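Local coordinates for protein pullulanase (Klebsiella oxytoca, PDB 2YOC) that hydrolyses the alpha-1,6-glucosidic linkages of pullulan and related branched alpha-glucans, at residues P549-G557 against F642-W653; V612-N620 against S633-F642. All blocks are in the same frame, centred on the assembly; numbering follows the deposited sequence.

Both contacts use helix 640-655 of the parallel eight-stranded barrel and offer a worked example of how such a barrel fastens its long loops. From the N terminus, the chain passes the second barrel strand, 461-464, and reaches 549-557; after 84 intervening residues, 642-653 returns to it and interaction 1 closes the loop. In between come helix 567-582, the third strand 586-591 and a long excursion. Within that excursion, 612-620 meets 633-642, so the short loop closed by interaction 2 is nested inside the larger one. Phe642 belongs to both, and Ile646 of interaction 1 packs on Pro637 of interaction 2. One helix thus holds the excursion at its N-terminal end and the 549-557 loop along its flank.

Interaction 1 (P549-G557 against F642-W653); sequences PFHYTVPEG and FAKLIADSLAVW. With CA (calcium ion), chain K.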
loop_
_atom_site.group_PDB
_atom_site.type_symbol
_atom_site.label_atom_id
_atom_site.label_comp_id
_atom_site.label_asym_id
_atom_site.label_seq_id
_atom_site.Cartn_x
_atom_site.Cartn_y
_atom_site.Cartn_z
ATOM N N PRO B 549 6.929 32.075 31.568
ATOM C CA PRO B 549 6.774 31.908 33.031
ATOM C C PRO B 549 7.815 32.578 33.901
ATOM O O PRO B 549 9.017 32.359 33.712
ATOM C CB PRO B 549 6.812 30.388 33.235
ATOM C CG PRO B 549 6.655 29.783 31.874
ATOM C CD PRO B 549 7.185 30.779 30.898
ATOM N N PHE B 550 7.348 33.379 34.871
ATOM C CA PHE B 550 8.190 34.030 35.897
ATOM C C PHE B 550 8.052 33.156 37.176
ATOM O O PHE B 550 9.050 32.592 37.660
ATOM C CB PHE B 550 7.717 35.472 36.149
ATOM C CG PHE B 550 8.725 36.430 36.731
ATOM C CD1 PHE B 550 9.937 35.973 37.256
ATOM C CD2 PHE B 550 8.464 37.789 36.774
ATOM C CE1 PHE B 550 10.864 36.868 37.814
ATOM C CE2 PHE B 550 9.398 38.675 37.321
ATOM C CZ PHE B 550 10.595 38.208 37.827
ATOM N N HIS B 551 6.791 32.990 37.662
ATOM C CA HIS B 551 6.435 32.138 38.800
ATOM C C HIS B 551 5.243 31.267 38.381
ATOM O O HIS B 551 4.231 31.778 37.889
ATOM C CB HIS B 551 6.131 32.973 40.053
ATOM C CG HIS B 551 7.304 33.782 40.547
ATOM N ND1 HIS B 551 7.614 35.007 39.997
ATOM C CD2 HIS B 551 8.198 33.519 41.530
ATOM C CE1 HIS B 551 8.674 35.446 40.659
ATOM N NE2 HIS B 551 9.060 34.589 41.588
ATOM N N TYR B 552 5.391 29.953 38.507
ATOM C CA TYR B 552 4.365 29.022 38.075
ATOM C C TYR B 552 3.101 28.976 38.903
ATOM O O TYR B 552 2.057 28.543 38.393
ATOM C CB TYR B 552 4.950 27.624 38.052
ATOM C CG TYR B 552 6.046 27.437 37.040
ATOM C CD1 TYR B 552 5.769 27.432 35.675
ATOM C CD2 TYR B 552 7.360 27.215 37.439
ATOM C CE1 TYR B 552 6.773 27.207 34.730
ATOM C CE2 TYR B 552 8.370 26.979 36.504
ATOM C CZ TYR B 552 8.069 26.987 35.148
ATOM O OH TYR B 552 9.037 26.749 34.212
ATOM N N THR B 553 3.203 29.313 40.199
ATOM C CA THR B 553 2.093 29.119 41.129
ATOM C C THR B 553 1.496 30.397 41.750
ATOM O O THR B 553 1.003 30.408 42.891
ATOM C CB THR B 553 2.439 27.951 42.080
ATOM O OG1 THR B 553 3.422 27.096 41.470
ATOM C CG2 THR B 553 1.239 27.142 42.430
ATOM N N VAL B 554 1.543 31.477 40.994
ATOM C CA VAL B 554 0.953 32.747 41.407
ATOM C C VAL B 554 0.171 33.263 40.209
ATOM O O VAL B 554 0.674 33.177 39.076
ATOM C CB VAL B 554 1.971 33.827 41.865
ATOM C CG1 VAL B 554 1.262 35.006 42.517
ATOM C CG2 VAL B 554 3.019 33.267 42.806
ATOM N N PRO B 555 -1.020 33.856 40.407
ATOM C CA PRO B 555 -1.723 34.460 39.266
ATOM C C PRO B 555 -0.942 35.651 38.725
ATOM O O PRO B 555 -0.146 36.245 39.463
ATOM C CB PRO B 555 -3.020 34.988 39.883
ATOM C CG PRO B 555 -3.166 34.263 41.169
ATOM C CD PRO B 555 -1.785 34.009 41.653
ATOM N N GLU B 556 -1.186 36.024 37.455
ATOM C CA GLU B 556 -0.594 37.222 36.869
ATOM C C GLU B 556 -1.188 38.482 37.587
ATOM O O GLU B 556 -2.392 38.542 37.852
ATOM C CB GLU B 556 -0.862 37.261 35.356
ATOM C CG GLU B 556 -0.503 38.576 34.664
ATOM C CD GLU B 556 0.919 39.097 34.785
ATOM O OE1 GLU B 556 1.831 38.377 35.263
ATOM O OE2 GLU B 556 1.127 40.239 34.328
ATOM N N GLY B 557 -0.340 39.449 37.908
ATOM C CA GLY B 557 -0.773 40.658 38.603
ATOM C C GLY B 557 -1.336 41.761 37.736
ATOM O O GLY B 557 -2.074 42.605 38.239
ATOM N N PHE B 642 12.260 19.107 39.573
ATOM C CA PHE B 642 11.425 19.914 38.703
ATOM C C PHE B 642 10.113 19.184 38.447
ATOM O O PHE B 642 9.057 19.830 38.379
ATOM C CB PHE B 642 12.100 20.305 37.389
ATOM C CG PHE B 642 11.290 21.356 36.647
ATOM C CD1 PHE B 642 10.949 22.563 37.261
ATOM C CD2 PHE B 642 10.839 21.124 35.352
ATOM C CE1 PHE B 642 10.181 23.517 36.582
ATOM C CE2 PHE B 642 10.075 22.077 34.682
ATOM C CZ PHE B 642 9.761 23.271 35.294
ATOM N N ALA B 643 10.157 17.841 38.369
ATOM C CA ALA B 643 8.921 17.066 38.194
ATOM C C ALA B 643 8.049 17.305 39.442
ATOM O O ALA B 643 6.838 17.539 39.307
ATOM C CB ALA B 643 9.233 15.583 38.014
ATOM N N LYS B 644 8.696 17.354 40.641
ATOM C CA LYS B 644 8.024 17.629 41.914
ATOM C C LYS B 644 7.435 19.066 41.894
ATOM O O LYS B 644 6.263 19.258 42.251
ATOM C CB LYS B 644 8.964 17.406 43.109
ATOM C CG LYS B 644 8.234 17.554 44.427
ATOM C CD LYS B 644 9.102 17.413 45.689
ATOM C CE LYS B 644 8.506 18.169 46.867
ATOM N NZ LYS B 644 7.072 17.804 47.193
ATOM N N LEU B 645 8.230 20.055 41.425
ATOM C CA LEU B 645 7.740 21.422 41.329
ATOM C C LEU B 645 6.443 21.467 40.527
ATOM O O LEU B 645 5.457 22.031 41.030
ATOM C CB LEU B 645 8.782 22.354 40.710
ATOM C CG LEU B 645 8.471 23.856 40.835
ATOM C CD1 LEU B 645 9.729 24.642 41.175
ATOM C CD2 LEU B 645 7.787 24.398 39.590
ATOM N N ILE B 646 6.440 20.868 39.293
ATOM C CA ILE B 646 5.270 20.817 38.402
ATOM C C ILE B 646 4.039 20.239 39.140
ATOM O O ILE B 646 2.989 20.889 39.171
ATOM C CB ILE B 646 5.550 20.041 37.096
ATOM C CG1 ILE B 646 6.686 20.676 36.293
ATOM C CG2 ILE B 646 4.287 19.920 36.241
ATOM C CD1 ILE B 646 7.300 19.753 35.205
ATOM N N ALA B 647 4.189 19.044 39.765
ATOM C CA ALA B 647 3.102 18.420 40.475
ATOM C C ALA B 647 2.548 19.293 41.589
ATOM O O ALA B 647 1.320 19.452 41.677
ATOM C CB ALA B 647 3.547 17.093 41.020
ATOM N N ASP B 648 3.448 19.881 42.423
ATOM C CA ASP B 648 3.050 20.710 43.564
ATOM C C ASP B 648 2.347 21.956 43.058
ATOM O O ASP B 648 1.400 22.431 43.698
ATOM C CB ASP B 648 4.244 21.090 44.448
ATOM C CG ASP B 648 4.977 19.976 45.161
ATOM O OD1 ASP B 648 4.399 18.891 45.316
ATOM O OD2 ASP B 648 6.113 20.218 45.634
ATOM N N SER B 649 2.785 22.472 41.896
ATOM C CA SER B 649 2.159 23.643 41.313
ATOM C C SER B 649 0.726 23.329 40.910
ATOM O O SER B 649 -0.188 24.056 41.286
ATOM C CB SER B 649 2.937 24.131 40.102
ATOM O OG SER B 649 2.338 25.350 39.693
ATOM N N LEU B 650 0.524 22.222 40.186
ATOM C CA LEU B 650 -0.794 21.810 39.729
ATOM C C LEU B 650 -1.736 21.536 40.901
ATOM O O LEU B 650 -2.918 21.864 40.815
ATOM C CB LEU B 650 -0.706 20.636 38.761
ATOM C CG LEU B 650 0.014 20.893 37.431
ATOM C CD1 LEU B 650 0.623 19.622 36.905
ATOM C CD2 LEU B 650 -0.924 21.486 36.391
ATOM N N ALA B 651 -1.203 21.053 42.030
ATOM C CA ALA B 651 -1.992 20.795 43.254
ATOM C C ALA B 651 -2.675 22.073 43.706
ATOM O O ALA B 651 -3.887 22.067 43.889
ATOM C CB ALA B 651 -1.106 20.241 44.364
ATOM N N VAL B 652 -1.913 23.177 43.819
ATOM C CA VAL B 652 -2.434 24.481 44.209
ATOM C C VAL B 652 -3.553 24.971 43.253
ATOM O O VAL B 652 -4.643 25.333 43.721
ATOM C CB VAL B 652 -1.285 25.495 44.365
ATOM C CG1 VAL B 652 -1.797 26.915 44.480
ATOM C CG2 VAL B 652 -0.414 25.152 45.564
ATOM N N TRP B 653 -3.309 24.952 41.932
ATOM C CA TRP B 653 -4.335 25.406 40.991
ATOM C C TRP B 653 -5.564 24.505 41.082
ATOM O O TRP B 653 -6.696 24.993 40.988
ATOM C CB TRP B 653 -3.803 25.473 39.558
ATOM C CG TRP B 653 -2.626 26.391 39.370
ATOM C CD1 TRP B 653 -1.333 26.029 39.127
ATOM C CD2 TRP B 653 -2.640 27.830 39.406
ATOM N NE1 TRP B 653 -0.552 27.154 38.949
ATOM C CE2 TRP B 653 -1.328 28.270 39.126
ATOM C CE3 TRP B 653 -3.644 28.792 39.617
ATOM C CZ2 TRP B 653 -0.995 29.629 39.067
ATOM C CZ3 TRP B 653 -3.317 30.141 39.521
ATOM C CH2 TRP B 653 -2.008 30.544 39.272
HETATM CA CA CA K . 4.023 39.328 36.142
#
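Tyr552, Thr553 and Pro555 lie along helix 640-655, touching it at positions one turn apart. Two polar links fix the bend of the loop. The indole NE1 of Trp653 donates to Tyr552 O over 3.0 Å, with an N-H...O angle of 140° and the oxygen lying in the ring plane. Thr553 OG1 and Ser649 OG form a hydrogen bond of 2.7 Å; Ser649 OG, turned away from its own backbone N (chi1 -174°), is also bonded to Tyr593 OH.

The apolar contacts flank these links. Tyr552 CD2 rests 3.6 Å from Leu645 CD2, while Tyr552 OH lies at the edge of the Phe642 ring, 3.7 Å from CZ, and has its polar partner in His595. The two rings meet obliquely, planes 55° apart. Farther along the helix, Thr553 CG2 packs 3.6 Å from Val652 CB, and the rim of the indole runs beside the backbone, Trp653 CH2 lying 3.6 Å from Pro555 N.

Just past this docked bend, Glu556 turns its carboxylate away from the helix to calcium, OE1 binding at 2.5 Å beside Asp469, Glu475 and the carbonyl of Leu470. The helix therefore holds a loop that carries a metal ligand. Helix 672-683 packs beside it through Ala647 and Leu650, barrel strand 661-664 meets Leu650 and Trp653, and strand 468-470 takes Trp653 and Pro549.

Interaction 2 (V612-N620 against S633-F642); sequences VPWYYQRLN and SDSAPEHRMF
Gln617 and Ser635 face each other in a single antiparallel bridge, a non-hydrogen-bonded pair within the long excursion between the third barrel strand and its helix, where glycoside hydrolases of the alpha-amylase type commonly carry an inserted region. Two backbone bonds frame the pair: Ala636 N to Tyr616 O, and Arg618 N to Asp634 O at 2.7 Å. Gln617 CA and Ser635 CA also point C-H groups at the same two carbonyl oxygens, Asp634 O and Tyr616 O respectively.

Beyond the bridge, the chain makes a type I turn from Ala636 to His639, the N-cap of helix 640-655. Tyr615 reaches this helix start twice. Its carbonyl receives His639 ND1 over 2.7 Å, the donor lying in the carbonyl plane. With CG anti to the backbone N (chi1 176°), its ring extends to the first turn, where OH accepts from Met641 N at 2.6 Å and is also bonded to Asp273, which holds Arg640 N as well. Met641 is present as selenomethionine.

Aromatic packing adds to the grip. The edge of the His639 ring is directed at the face of Tyr615, centroids 5.3 Å apart, and Tyr616 CD1 touches Phe642 CD1 at 3.7 Å.

The charged contact is a salt bridge. Arg618 meets Glu638 side-on, guanidinium and carboxylate nearly coplanar at 20°; NH2 takes OE1, and NE donates to the syn lone pair of OE2 over 2.8 Å with an N-H...O angle of 179°.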
loop_
_atom_site.group_PDB
_atom_site.type_symbol
_atom_site.label_atom_id
_atom_site.label_comp_id
_atom_site.label_asym_id
_atom_site.label_seq_id
_atom_site.Cartn_x
_atom_site.Cartn_y
_atom_site.Cartn_z
ATOM N N VAL B 612 19.255 26.673 41.925
ATOM C CA VAL B 612 19.972 25.407 41.687
ATOM C C VAL B 612 20.504 25.472 40.248
ATOM O O VAL B 612 19.865 24.917 39.324
ATOM C CB VAL B 612 19.222 24.061 42.026
ATOM C CG1 VAL B 612 20.199 22.880 42.048
ATOM C CG2 VAL B 612 18.468 24.135 43.353
ATOM N N PRO B 613 21.650 26.206 40.034
ATOM C CA PRO B 613 22.204 26.337 38.678
ATOM C C PRO B 613 22.474 25.010 38.012
ATOM O O PRO B 613 22.896 24.051 38.664
ATOM C CB PRO B 613 23.489 27.112 38.896
ATOM C CG PRO B 613 23.271 27.869 40.138
ATOM C CD PRO B 613 22.489 26.939 41.004
ATOM N N TRP B 614 22.143 24.947 36.713
ATOM C CA TRP B 614 22.327 23.791 35.834
ATOM C C TRP B 614 21.497 22.561 36.181
ATOM O O TRP B 614 21.722 21.477 35.627
ATOM C CB TRP B 614 23.818 23.499 35.602
ATOM C CG TRP B 614 24.483 24.484 34.681
ATOM C CD1 TRP B 614 23.969 25.666 34.225
ATOM C CD2 TRP B 614 25.758 24.326 34.040
ATOM N NE1 TRP B 614 24.842 26.255 33.341
ATOM C CE2 TRP B 614 25.954 25.460 33.215
ATOM C CE3 TRP B 614 26.773 23.341 34.101
ATOM C CZ2 TRP B 614 27.120 25.649 32.473
ATOM C CZ3 TRP B 614 27.922 23.517 33.344
ATOM C CH2 TRP B 614 28.091 24.661 32.546
ATOM N N TYR B 615 20.469 22.746 37.028
ATOM C CA TYR B 615 19.607 21.629 37.386
ATOM C C TYR B 615 18.287 21.663 36.665
ATOM O O TYR B 615 17.932 20.682 36.009
ATOM C CB TYR B 615 19.370 21.541 38.899
ATOM C CG TYR B 615 18.391 20.438 39.264
ATOM C CD1 TYR B 615 18.838 19.139 39.517
ATOM C CD2 TYR B 615 17.015 20.689 39.333
ATOM C CE1 TYR B 615 17.942 18.115 39.823
ATOM C CE2 TYR B 615 16.110 19.670 39.604
ATOM C CZ TYR B 615 16.581 18.389 39.869
ATOM O OH TYR B 615 15.696 17.382 40.140
ATOM N N TYR B 616 17.512 22.750 36.879
ATOM C CA TYR B 616 16.163 22.870 36.347
ATOM C C TYR B 616 16.078 23.008 34.826
ATOM O O TYR B 616 15.060 22.653 34.230
ATOM C CB TYR B 616 15.374 23.979 37.074
ATOM C CG TYR B 616 15.203 23.792 38.568
ATOM C CD1 TYR B 616 14.203 22.975 39.077
ATOM C CD2 TYR B 616 15.953 24.534 39.469
ATOM C CE1 TYR B 616 14.003 22.844 40.450
ATOM C CE2 TYR B 616 15.734 24.443 40.838
ATOM C CZ TYR B 616 14.768 23.583 41.329
ATOM O OH TYR B 616 14.551 23.503 42.686
ATOM N N GLN B 617 17.140 23.501 34.198
ATOM C CA GLN B 617 17.178 23.710 32.760
ATOM C C GLN B 617 17.782 22.522 32.025
ATOM O O GLN B 617 18.690 21.865 32.562
ATOM C CB GLN B 617 18.007 24.967 32.453
ATOM C CG GLN B 617 17.668 26.209 33.304
ATOM C CD GLN B 617 16.316 26.827 33.000
ATOM O OE1 GLN B 617 15.656 26.506 32.001
ATOM N NE2 GLN B 617 15.881 27.763 33.840
ATOM N N ARG B 618 17.306 22.272 30.777
ATOM C CA ARG B 618 17.871 21.251 29.890
ATOM C C ARG B 618 19.074 21.891 29.149
ATOM O O ARG B 618 18.916 22.886 28.432
ATOM C CB ARG B 618 16.827 20.696 28.903
ATOM C CG ARG B 618 17.342 19.451 28.152
ATOM C CD ARG B 618 16.335 18.775 27.230
ATOM N NE ARG B 618 15.182 18.279 27.968
ATOM C CZ ARG B 618 13.928 18.654 27.732
ATOM N NH1 ARG B 618 13.656 19.499 26.744
ATOM N NH2 ARG B 618 12.932 18.167 28.464
ATOM N N LEU B 619 20.273 21.330 29.366
ATOM C CA LEU B 619 21.536 21.806 28.801
ATOM C C LEU B 619 22.079 20.919 27.687
ATOM O O LEU B 619 21.934 19.686 27.717
ATOM C CB LEU B 619 22.612 21.891 29.890
ATOM C CG LEU B 619 22.255 22.504 31.226
ATOM C CD1 LEU B 619 23.417 22.397 32.135
ATOM C CD2 LEU B 619 21.845 23.954 31.087
ATOM N N ASN B 620 22.773 21.556 26.732
ATOM C CA ASN B 620 23.435 20.864 25.631
ATOM C C ASN B 620 24.552 19.968 26.216
ATOM O O ASN B 620 25.365 20.438 27.016
ATOM C CB ASN B 620 24.008 21.891 24.674
ATOM C CG ASN B 620 24.791 21.288 23.561
ATOM O OD1 ASN B 620 25.974 20.990 23.699
ATOM N ND2 ASN B 620 24.136 21.078 22.437
ATOM N N SER B 633 14.089 29.294 27.462
ATOM C CA SER B 633 14.964 28.483 28.294
ATOM C C SER B 633 14.366 27.157 28.682
ATOM O O SER B 633 13.636 27.052 29.664
ATOM C CB SER B 633 15.428 29.294 29.503
ATOM O OG SER B 633 15.978 30.539 29.084
ATOM N N ASP B 634 14.689 26.142 27.896
ATOM C CA ASP B 634 14.192 24.787 28.073
ATOM C C ASP B 634 14.353 24.262 29.497
ATOM O O ASP B 634 15.473 24.128 29.987
ATOM C CB ASP B 634 14.867 23.797 27.084
ATOM C CG ASP B 634 14.612 23.983 25.585
ATOM O OD1 ASP B 634 13.945 24.986 25.205
ATOM O OD2 ASP B 634 15.110 23.142 24.790
ATOM N N SER B 635 13.220 23.943 30.146
ATOM C CA SER B 635 13.188 23.360 31.470
ATOM C C SER B 635 13.431 21.861 31.349
ATOM O O SER B 635 13.367 21.313 30.240
ATOM C CB SER B 635 11.836 23.627 32.105
ATOM O OG SER B 635 10.834 22.846 31.481
ATOM N N ALA B 636 13.678 21.193 32.483
ATOM C CA ALA B 636 13.954 19.766 32.521
ATOM C C ALA B 636 12.950 19.014 33.359
ATOM O O ALA B 636 13.294 18.582 34.467
ATOM C CB ALA B 636 15.365 19.502 33.029
ATOM N N PRO B 637 11.725 18.761 32.841
ATOM C CA PRO B 637 10.764 17.951 33.616
ATOM C C PRO B 637 11.248 16.521 33.902
ATOM O O PRO B 637 10.647 15.835 34.739
ATOM C CB PRO B 637 9.500 17.970 32.753
ATOM C CG PRO B 637 9.962 18.292 31.378
ATOM C CD PRO B 637 11.171 19.154 31.526
ATOM N N GLU B 638 12.339 16.074 33.236
ATOM C CA GLU B 638 12.917 14.739 33.447
ATOM C C GLU B 638 13.653 14.623 34.803
ATOM O O GLU B 638 13.882 13.514 35.295
ATOM C CB GLU B 638 13.841 14.340 32.270
ATOM C CG GLU B 638 14.983 15.302 31.992
ATOM C CD GLU B 638 14.729 16.319 30.905
ATOM O OE1 GLU B 638 13.648 16.950 30.920
ATOM O OE2 GLU B 638 15.601 16.463 30.017
ATOM N N HIS B 639 14.053 15.776 35.383
ATOM C CA HIS B 639 14.737 15.804 36.671
ATOM C C HIS B 639 13.716 15.819 37.800
ATOM O O HIS B 639 12.723 16.563 37.758
ATOM C CB HIS B 639 15.720 16.967 36.757
ATOM C CG HIS B 639 16.761 16.959 35.671
ATOM N ND1 HIS B 639 17.539 18.078 35.420
ATOM C CD2 HIS B 639 17.109 15.980 34.803
ATOM C CE1 HIS B 639 18.339 17.737 34.425
ATOM N NE2 HIS B 639 18.112 16.487 34.020
ATOM N N ARG B 640 13.960 14.947 38.791
ATOM C CA ARG B 640 13.117 14.681 39.942
ATOM C C ARG B 640 12.495 15.892 40.670
ATOM O O ARG B 640 11.285 15.886 40.916
ATOM C CB ARG B 640 13.853 13.745 40.891
ATOM C CG ARG B 640 13.999 12.339 40.345
ATOM C CD ARG B 640 14.884 11.442 41.187
ATOM N NE ARG B 640 14.246 10.994 42.429
ATOM C CZ ARG B 640 14.681 9.969 43.166
ATOM N NH1 ARG B 640 15.747 9.270 42.786
ATOM N NH2 ARG B 640 14.052 9.631 44.285
HETATM N N MSE B 641 13.298 16.905 41.013
HETATM C CA MSE B 641 12.806 18.090 41.714
HETATM C C MSE B 641 11.966 19.035 40.870
HETATM O O MSE B 641 11.026 19.666 41.388
HETATM C CB MSE B 641 13.918 18.826 42.480
HETATM C CG MSE B 641 14.553 17.978 43.598
HETATM SE SE MSE B 641 13.298 17.102 44.805
HETATM C CE MSE B 641 12.704 18.637 45.747
ATOM N N PHE B 642 12.260 19.107 39.573
ATOM C CA PHE B 642 11.425 19.914 38.703
ATOM C C PHE B 642 10.113 19.184 38.447
ATOM O O PHE B 642 9.057 19.830 38.379
ATOM C CB PHE B 642 12.100 20.305 37.389
ATOM C CG PHE B 642 11.290 21.356 36.647
ATOM C CD1 PHE B 642 10.949 22.563 37.261
ATOM C CD2 PHE B 642 10.839 21.124 35.352
ATOM C CE1 PHE B 642 10.181 23.517 36.582
ATOM C CE2 PHE B 642 10.075 22.077 34.682
ATOM C CZ PHE B 642 9.761 23.271 35.294
#